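Endo-1,4-beta-xylanase (Bacteroides thetaiotaomicron VPI-5482, PDB 3KST) probably hydrolyses glycosidic bonds in xylan or related plant polysaccharides, as a calcium-binding member of glycosyl hydrolase family 43. Local coordinates at residues V200-Y205 against F285-Q290; G218-D223 against G227-Y232. One frame throughout, in Å; residues are numbered along the deposited sequence. Where two conformers were deposited one is given.

Interaction 1 of 2, residues V200-Y205 against F285-Q290; sequences VYYLIY and FAISDQ
The branched side chain of Ile287 lies against the aromatic ring of Tyr202, and two residues on from Tyr202 and two back from Ile287, Ile204 meets Phe285. Ile287 uses both of its branches. CD1 sits over one face of the tyrosine ring, 4.3 Å from its centroid and 16° off the ring normal, a CH-pi contact, while CG2 reaches the phenol end and comes 3.6 Å from CZ of Tyr202. This spread depends on the torsions of Ile287: CG1 lies beside the backbone N (chi1 -53°) and runs on extended to CD1, leaving CG2 anti to that N. A beta-branched residue suits the place because it presents two methyl groups to one flat surface. In the second pair the side chains approach from opposite directions, and CD1 of Ile204 touches CZ of Phe285 at 3.6 Å, meeting the ring obliquely.

No hydrogen bond links the two backbones, whose CA atoms are still 9.3 Å apart at Tyr202 and Ile287. Because side chains alternate along a strand, Tyr202 and Ile204 both face the other segment, as do Phe285 and Ile287. Around them, Val293 touches Tyr202, Phe285 and Ile287, and Leu195 packs on Phe285. The tyrosine hydroxyl keeps a weak hydrogen bond to Gly291 O, and Lys197 NZ bonds to Ile287 O. Backbone bonds to Leu195 and Trp262 hold Tyr202 and Phe285 in separate sheets. Largely apolar side chains meeting between adjacent sheets, without backbone bonds between the segments, are characteristic of neighbouring blades of a beta-propeller, the five-bladed fold of family 43 enzymes.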
ATOM      1  N   VAL A 200       7.881   6.611 -17.992  1.00 15.09           N
ATOM      2  CA  VAL A 200       8.720   5.853 -17.069  1.00 14.63           C
ATOM      3  C   VAL A 200       7.825   5.294 -15.979  1.00 13.16           C
ATOM      4  O   VAL A 200       6.920   6.005 -15.499  1.00 13.42           O
ATOM      5  CB  VAL A 200       9.841   6.744 -16.492  1.00 14.41           C
ATOM      6  CG1 VAL A 200      10.747   5.924 -15.596  1.00 14.58           C
ATOM      7  CG2 VAL A 200      10.661   7.356 -17.652  1.00 15.93           C
ATOM      8  N   TYR A 201       8.040   4.020 -15.646  1.00 11.41           N
ATOM      9  CA  TYR A 201       7.282   3.312 -14.596  1.00 11.16           C
ATOM     10  C   TYR A 201       8.141   3.310 -13.343  1.00 10.94           C
ATOM     11  O   TYR A 201       9.301   2.873 -13.399  1.00 10.10           O
ATOM     12  CB  TYR A 201       6.982   1.876 -15.018  1.00 10.60           C
ATOM     13  CG  TYR A 201       6.129   1.817 -16.269  1.00 11.99           C
ATOM     14  CD1 TYR A 201       6.719   1.818 -17.539  1.00 12.02           C
ATOM     15  CD2 TYR A 201       4.738   1.776 -16.192  1.00 10.33           C
ATOM     16  CE1 TYR A 201       5.935   1.775 -18.710  1.00 10.72           C
ATOM     17  CE2 TYR A 201       3.949   1.730 -17.351  1.00 11.95           C
ATOM     18  CZ  TYR A 201       4.569   1.718 -18.611  1.00 11.32           C
ATOM     19  OH  TYR A 201       3.839   1.662 -19.779  1.00 12.77           O
ATOM     20  N   TYR A 202       7.580   3.837 -12.245  1.00 10.26           N
ATOM     21  CA  TYR A 202       8.227   3.965 -10.945  1.00 10.14           C
ATOM     22  C   TYR A 202       7.626   2.975  -9.981  1.00  9.83           C
ATOM     23  O   TYR A 202       6.396   3.022  -9.746  1.00 10.10           O
ATOM     24  CB  TYR A 202       8.000   5.374 -10.369  1.00  9.97           C
ATOM     25  CG  TYR A 202       8.637   6.458 -11.183  1.00 10.72           C
ATOM     26  CD1 TYR A 202       8.013   6.951 -12.330  1.00 10.06           C
ATOM     27  CD2 TYR A 202       9.882   7.007 -10.809  1.00 11.27           C
ATOM     28  CE1 TYR A 202       8.608   7.945 -13.076  1.00 10.29           C
ATOM     29  CE2 TYR A 202      10.488   7.976 -11.552  1.00 12.35           C
ATOM     30  CZ  TYR A 202       9.840   8.458 -12.689  1.00 11.70           C
ATOM     31  OH  TYR A 202      10.413   9.420 -13.454  1.00 13.42           O
ATOM     32  N   LEU A 203       8.468   2.067  -9.478  1.00  9.35           N
ATOM     33  CA  LEU A 203       8.067   1.056  -8.504  0.50  9.80           C
ATOM     34  C   LEU A 203       8.630   1.509  -7.164  1.00  9.87           C
ATOM     35  O   LEU A 203       9.857   1.492  -6.959  1.00  9.81           O
ATOM     36  CB  LEU A 203       8.572  -0.330  -8.910  0.50  9.37           C
ATOM     37  CG  LEU A 203       8.126  -1.573  -8.129  0.50 10.77           C
ATOM     38  CD1 LEU A 203       8.524  -2.842  -8.919  0.50  9.99           C
ATOM     39  CD2 LEU A 203       8.643  -1.658  -6.711  0.50 11.59           C
ATOM     40  N   ILE A 204       7.728   1.927  -6.265  1.00 10.62           N
ATOM     41  CA  ILE A 204       8.060   2.449  -4.944  1.00 10.41           C
ATOM     42  C   ILE A 204       7.778   1.320  -3.910  1.00 10.44           C
ATOM     43  O   ILE A 204       6.657   0.744  -3.851  1.00  9.55           O
ATOM     44  CB  ILE A 204       7.251   3.762  -4.685  1.00 10.68           C
ATOM     45  CG1 ILE A 204       7.350   4.725  -5.893  1.00 10.72           C
ATOM     46  CG2 ILE A 204       7.753   4.406  -3.421  1.00 10.27           C
ATOM     47  CD1 ILE A 204       6.160   5.642  -6.068  1.00 14.97           C
ATOM     48  N   TYR A 205       8.795   0.977  -3.122  1.00  8.69           N
ATOM     49  CA  TYR A 205       8.729  -0.179  -2.236  1.00  8.84           C
ATOM     50  C   TYR A 205       9.386   0.051  -0.897  1.00  8.74           C
ATOM     51  O   TYR A 205      10.145   1.030  -0.733  1.00  8.99           O
ATOM     52  CB  TYR A 205       9.419  -1.382  -2.953  1.00  9.32           C
ATOM     53  CG  TYR A 205      10.906  -1.169  -3.184  1.00  9.94           C
ATOM     54  CD1 TYR A 205      11.378  -0.560  -4.359  1.00  8.81           C
ATOM     55  CD2 TYR A 205      11.848  -1.565  -2.216  1.00  9.99           C
ATOM     56  CE1 TYR A 205      12.773  -0.341  -4.552  1.00 10.03           C
ATOM     57  CE2 TYR A 205      13.242  -1.337  -2.401  1.00  8.11           C
ATOM     58  CZ  TYR A 205      13.682  -0.743  -3.585  1.00 10.47           C
ATOM     59  OH  TYR A 205      15.021  -0.487  -3.787  1.00  9.18           O
ATOM     60  N   PHE A 285       4.906  14.280  -1.564  1.00 13.16           N
ATOM     61  CA  PHE A 285       5.397  13.354  -2.578  1.00 13.06           C
ATOM     62  C   PHE A 285       5.474  14.037  -3.930  1.00 14.00           C
ATOM     63  O   PHE A 285       4.551  14.741  -4.313  1.00 13.57           O
ATOM     64  CB  PHE A 285       4.425  12.186  -2.731  1.00 13.32           C
ATOM     65  CG  PHE A 285       4.901  11.135  -3.678  1.00 11.28           C
ATOM     66  CD1 PHE A 285       5.891  10.258  -3.291  1.00 12.24           C
ATOM     67  CD2 PHE A 285       4.388  11.047  -4.969  1.00 10.99           C
ATOM     68  CE1 PHE A 285       6.348   9.268  -4.172  1.00 12.77           C
ATOM     69  CE2 PHE A 285       4.819  10.075  -5.851  1.00  9.68           C
ATOM     70  CZ  PHE A 285       5.831   9.192  -5.457  1.00 10.95           C
ATOM     71  N   ALA A 286       6.538  13.778  -4.676  1.00 14.59           N
ATOM     72  CA  ALA A 286       6.618  14.321  -6.039  1.00 15.16           C
ATOM     73  C   ALA A 286       7.628  13.597  -6.896  1.00 16.08           C
ATOM     74  O   ALA A 286       8.552  12.987  -6.382  1.00 16.15           O
ATOM     75  CB  ALA A 286       6.913  15.821  -6.025  1.00 15.50           C
ATOM     76  N   ILE A 287       7.379  13.650  -8.209  1.00 16.24           N
ATOM     77  CA  ILE A 287       8.289  13.128  -9.236  1.00 16.98           C
ATOM     78  C   ILE A 287       8.640  14.361 -10.069  1.00 17.59           C
ATOM     79  O   ILE A 287       7.769  14.961 -10.670  1.00 17.15           O
ATOM     80  CB  ILE A 287       7.626  12.059 -10.091  1.00 16.66           C
ATOM     81  CG1 ILE A 287       7.027  10.970  -9.200  1.00 16.59           C
ATOM     82  CG2 ILE A 287       8.645  11.459 -11.086  1.00 17.64           C
ATOM     83  CD1 ILE A 287       6.311   9.888  -9.974  1.00 14.62           C
ATOM     84  N   SER A 288       9.913  14.744 -10.056  1.00 18.70           N
ATOM     85  CA  SER A 288      10.407  15.935 -10.769  1.00 19.91           C
ATOM     86  C   SER A 288      10.373  15.785 -12.290  1.00 21.14           C
ATOM     87  O   SER A 288      10.101  14.694 -12.811  1.00 21.29           O
ATOM     88  CB  SER A 288      11.847  16.261 -10.348  1.00 19.35           C
ATOM     89  OG  SER A 288      12.777  15.296 -10.833  1.00 19.37           O
ATOM     90  N   ASP A 289      10.641  16.899 -12.983  1.00 23.51           N
ATOM     91  CA  ASP A 289      10.747  16.891 -14.453  1.00 24.66           C
ATOM     92  C   ASP A 289      11.929  16.030 -14.927  1.00 24.70           C
ATOM     93  O   ASP A 289      11.856  15.442 -16.011  1.00 24.94           O
ATOM     94  CB  ASP A 289      10.730  18.319 -15.086  1.00 25.32           C
ATOM     95  CG  ASP A 289      11.781  19.279 -14.508  1.00 28.12           C
ATOM     96  OD1 ASP A 289      12.587  18.896 -13.627  1.00 31.44           O
ATOM     97  OD2 ASP A 289      11.784  20.459 -14.952  1.00 31.57           O
ATOM     98  N   GLN A 290      12.974  15.884 -14.094  1.00 24.84           N
ATOM     99  CA  GLN A 290      14.115  15.014 -14.418  1.00 25.15           C
ATOM    100  C   GLN A 290      13.914  13.574 -13.878  1.00 24.08           C
ATOM    101  O   GLN A 290      14.885  12.834 -13.699  1.00 24.25           O
ATOM    102  CB  GLN A 290      15.412  15.625 -13.878  1.00 25.65           C
ATOM    103  CG  GLN A 290      16.673  15.241 -14.666  1.00 28.06           C
ATOM    104  CD  GLN A 290      17.943  15.766 -14.024  1.00 29.89           C
ATOM    105  OE1 GLN A 290      18.088  15.749 -12.795  1.00 32.06           O
ATOM    106  NE2 GLN A 290      18.878  16.222 -14.850  1.00 30.89           N
TER

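Interaction 2 of 2, residues G218-D223 against G227-Y232; sequences GYATSD and GPWVKY
Thr221 and Val230 form an antiparallel hydrogen-bonded pair, Thr221 N giving to Val230 O at 2.9 Å and Val230 N giving back to Thr221 O at 3.0 Å; a third backbone bond runs from Tyr232 N to Tyr219 O at 3.1 Å. Asn235 ND2 also binds Tyr219 O. Between these bonds Ala220 and Lys231 make a non-hydrogen-bonded pair with CA atoms only 4.0 Å apart. The alanine methyl fits the narrow space against Trp229 CB, Lys231 CG and Ile175 of strand 172-175.

Aromatic contacts flank the ladder. Tyr232 lays CB over a face of the Tyr219 ring, 3.6 Å from its centroid, and the two rings are nearly parallel (19°) but slid apart. With CG anti to the backbone N (chi1 176°), the Tyr232 ring leaves CB so that its CG-CD1 side lies against Tyr219 OH, which also has a weak hydrogen bond with Val293 N. At the turn end, Ser222 CB lies over the six-membered ring of Trp229, 3.8 Å from its centroid. Gly227, with a positive phi of 82° and no side chain, lets its CA approach the indole; a cis peptide bond follows it.

Among the polar ends, Lys231 leads away to a salt bridge with Glu182 and a bond to Lys176 O. Ser222 OG lies over the indole face and, in the conformer given, bonds to Thr224 O in the turn. Trp229 also packs on Leu203 and Cys174. The whole is an antiparallel beta hairpin whose short second strand forms the outer edge of a four-stranded propeller blade.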
ATOM      1  N   GLY A 218      12.100   3.021  -0.819  1.00 10.47           N
ATOM      2  CA  GLY A 218      12.945   3.378  -1.953  1.00 10.75           C
ATOM      3  C   GLY A 218      12.165   3.171  -3.234  1.00 11.02           C
ATOM      4  O   GLY A 218      11.002   2.716  -3.190  1.00 11.67           O
ATOM      5  N   TYR A 219      12.780   3.491  -4.366  1.00 11.59           N
ATOM      6  CA  TYR A 219      12.143   3.197  -5.676  1.00 11.40           C
ATOM      7  C   TYR A 219      13.113   2.655  -6.735  1.00 11.56           C
ATOM      8  O   TYR A 219      14.340   2.679  -6.552  1.00 11.27           O
ATOM      9  CB  TYR A 219      11.372   4.408  -6.226  1.00 11.52           C
ATOM     10  CG  TYR A 219      12.210   5.517  -6.850  1.00 12.51           C
ATOM     11  CD1 TYR A 219      12.754   6.527  -6.065  1.00 13.39           C
ATOM     12  CD2 TYR A 219      12.436   5.568  -8.242  1.00 12.68           C
ATOM     13  CE1 TYR A 219      13.512   7.573  -6.623  1.00 13.04           C
ATOM     14  CE2 TYR A 219      13.205   6.616  -8.814  1.00 13.18           C
ATOM     15  CZ  TYR A 219      13.735   7.606  -7.997  1.00 14.24           C
ATOM     16  OH  TYR A 219      14.487   8.624  -8.513  1.00 15.46           O
ATOM     17  N   ALA A 220      12.502   2.166  -7.813  1.00 10.96           N
ATOM     18  CA  ALA A 220      13.169   1.668  -9.011  1.00 11.77           C
ATOM     19  C   ALA A 220      12.347   2.080 -10.208  1.00 12.43           C
ATOM     20  O   ALA A 220      11.128   2.251 -10.101  1.00 11.74           O
ATOM     21  CB  ALA A 220      13.322   0.162  -8.986  1.00 12.16           C
ATOM     22  N   THR A 221      13.025   2.253 -11.340  1.00 12.06           N
ATOM     23  CA  THR A 221      12.378   2.655 -12.578  1.00 12.91           C
ATOM     24  C   THR A 221      12.543   1.621 -13.671  1.00 12.78           C
ATOM     25  O   THR A 221      13.444   0.782 -13.632  1.00 12.37           O
ATOM     26  CB  THR A 221      12.906   4.018 -13.119  1.00 13.70           C
ATOM     27  OG1 THR A 221      14.308   3.948 -13.417  1.00 13.68           O
ATOM     28  CG2 THR A 221      12.685   5.122 -12.100  1.00 13.10           C
ATOM     29  N   SER A 222      11.685   1.747 -14.678  1.00 12.63           N
ATOM     30  CA  SER A 222      11.749   0.914 -15.872  0.50 13.02           C
ATOM     31  C   SER A 222      10.947   1.553 -17.002  1.00 12.57           C
ATOM     32  O   SER A 222      10.033   2.336 -16.753  1.00 12.55           O
ATOM     33  CB  SER A 222      11.153  -0.453 -15.578  0.50 12.84           C
ATOM     34  OG  SER A 222       9.801  -0.298 -15.222  0.50 15.09           O
ATOM     35  N   ASP A 223      11.305   1.205 -18.235  1.00 13.66           N
ATOM     36  CA  ASP A 223      10.592   1.661 -19.425  1.00 14.02           C
ATOM     37  C   ASP A 223       9.375   0.751 -19.686  1.00 14.26           C
ATOM     38  O   ASP A 223       8.574   1.054 -20.583  1.00 15.33           O
ATOM     39  CB  ASP A 223      11.500   1.647 -20.665  1.00 14.89           C
ATOM     40  CG  ASP A 223      12.646   2.629 -20.584  1.00 15.54           C
ATOM     41  OD1 ASP A 223      12.595   3.594 -19.809  1.00 18.50           O
ATOM     42  OD2 ASP A 223      13.628   2.418 -21.327  1.00 19.12           O
ATOM     43  N   GLY A 227       9.498  -4.399 -15.828  1.00 14.09           N
ATOM     44  CA  GLY A 227      10.939  -4.329 -15.823  1.00 13.38           C
ATOM     45  C   GLY A 227      11.608  -4.367 -17.182  1.00 13.38           C
ATOM     46  O   GLY A 227      10.917  -4.143 -18.191  1.00 12.69           O
ATOM     47  N   PRO A 228      12.949  -4.561 -17.202  1.00 14.05           N
ATOM     48  CA  PRO A 228      13.826  -4.688 -16.011  1.00 14.20           C
ATOM     49  C   PRO A 228      13.972  -3.372 -15.214  1.00 14.41           C
ATOM     50  O   PRO A 228      13.734  -2.294 -15.750  1.00 14.37           O
ATOM     51  CB  PRO A 228      15.163  -5.147 -16.597  1.00 15.01           C
ATOM     52  CG  PRO A 228      15.132  -4.613 -17.994  1.00 14.24           C
ATOM     53  CD  PRO A 228      13.714  -4.826 -18.433  1.00 14.91           C
ATOM     54  N   TRP A 229      14.373  -3.489 -13.956  1.00 15.15           N
ATOM     55  CA  TRP A 229      14.372  -2.373 -13.004  1.00 14.69           C
ATOM     56  C   TRP A 229      15.735  -1.893 -12.520  1.00 14.52           C
ATOM     57  O   TRP A 229      16.594  -2.729 -12.185  1.00 15.94           O
ATOM     58  CB  TRP A 229      13.570  -2.766 -11.762  1.00 13.98           C
ATOM     59  CG  TRP A 229      12.215  -3.229 -12.078  1.00 14.48           C
ATOM     60  CD1 TRP A 229      11.823  -4.506 -12.349  1.00 13.21           C
ATOM     61  CD2 TRP A 229      11.055  -2.414 -12.196  1.00 12.24           C
ATOM     62  NE1 TRP A 229      10.471  -4.543 -12.600  1.00 14.76           N
ATOM     63  CE2 TRP A 229       9.979  -3.266 -12.537  1.00 12.66           C
ATOM     64  CE3 TRP A 229      10.816  -1.032 -12.058  1.00 13.16           C
ATOM     65  CZ2 TRP A 229       8.678  -2.787 -12.729  1.00 11.33           C
ATOM     66  CZ3 TRP A 229       9.532  -0.551 -12.263  1.00 12.41           C
ATOM     67  CH2 TRP A 229       8.472  -1.426 -12.607  1.00 10.21           C
ATOM     68  N   VAL A 230      15.917  -0.563 -12.512  1.00 13.72           N
ATOM     69  CA  VAL A 230      17.135   0.060 -11.977  0.50 13.75           C
ATOM     70  C   VAL A 230      16.721   0.876 -10.749  1.00 13.49           C
ATOM     71  O   VAL A 230      15.839   1.718 -10.816  1.00 12.88           O
ATOM     72  CB  VAL A 230      17.939   0.913 -12.999  0.50 13.90           C
ATOM     73  CG1 VAL A 230      18.316   0.057 -14.215  0.50 14.30           C
ATOM     74  CG2 VAL A 230      17.194   2.177 -13.410  0.50 13.41           C
ATOM     75  N   LYS A 231      17.346   0.567  -9.616  1.00 13.50           N
ATOM     76  CA  LYS A 231      17.076   1.225  -8.351  1.00 13.26           C
ATOM     77  C   LYS A 231      17.719   2.584  -8.349  1.00 13.60           C
ATOM     78  O   LYS A 231      18.833   2.746  -8.888  1.00 13.73           O
ATOM     79  CB  LYS A 231      17.624   0.414  -7.156  1.00 13.23           C
ATOM     80  CG  LYS A 231      16.792  -0.822  -6.806  1.00 13.50           C
ATOM     81  CD  LYS A 231      17.526  -1.749  -5.871  1.00 10.90           C
ATOM     82  CE  LYS A 231      16.728  -3.018  -5.518  1.00 10.66           C
ATOM     83  NZ  LYS A 231      17.483  -3.983  -4.690  1.00  7.65           N
ATOM     84  N   TYR A 232      16.996   3.563  -7.805  1.00 13.82           N
ATOM     85  CA  TYR A 232      17.520   4.921  -7.595  1.00 13.79           C
ATOM     86  C   TYR A 232      18.801   4.818  -6.745  1.00 14.56           C
ATOM     87  O   TYR A 232      18.806   4.133  -5.715  1.00 13.17           O
ATOM     88  CB  TYR A 232      16.443   5.749  -6.903  1.00 14.78           C
ATOM     89  CG  TYR A 232      16.828   7.161  -6.523  1.00 15.80           C
ATOM     90  CD1 TYR A 232      17.445   8.022  -7.440  1.00 17.87           C
ATOM     91  CD2 TYR A 232      16.512   7.661  -5.256  1.00 17.68           C
ATOM     92  CE1 TYR A 232      17.778   9.343  -7.072  1.00 19.17           C
ATOM     93  CE2 TYR A 232      16.806   8.955  -4.895  1.00 18.77           C
ATOM     94  CZ  TYR A 232      17.427   9.800  -5.790  1.00 21.06           C
ATOM     95  OH  TYR A 232      17.720  11.072  -5.334  1.00 22.27           O
TER

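Overall arrangement
Of the four segments, 200-205 comes first, on an inner strand of a four-stranded antiparallel sheet; the chain then turns back as 218-223, its direct neighbour, probably bonded to it through Leu203 N to Ala220 O and Gly218 N to Tyr205 O. Interaction 2 closes at once, after three intervening residues, when 227-232 adds the sheet's edge. Interaction 1 closes much later, when 285-290 arrives from another sheet, so the hairpin is nested inside its loop and nothing crosses. Interaction 2 therefore completes one blade within itself, whereas interaction 1 ties that blade to another, the side chain of Ile204 lying about 10 Å from the calcium ion.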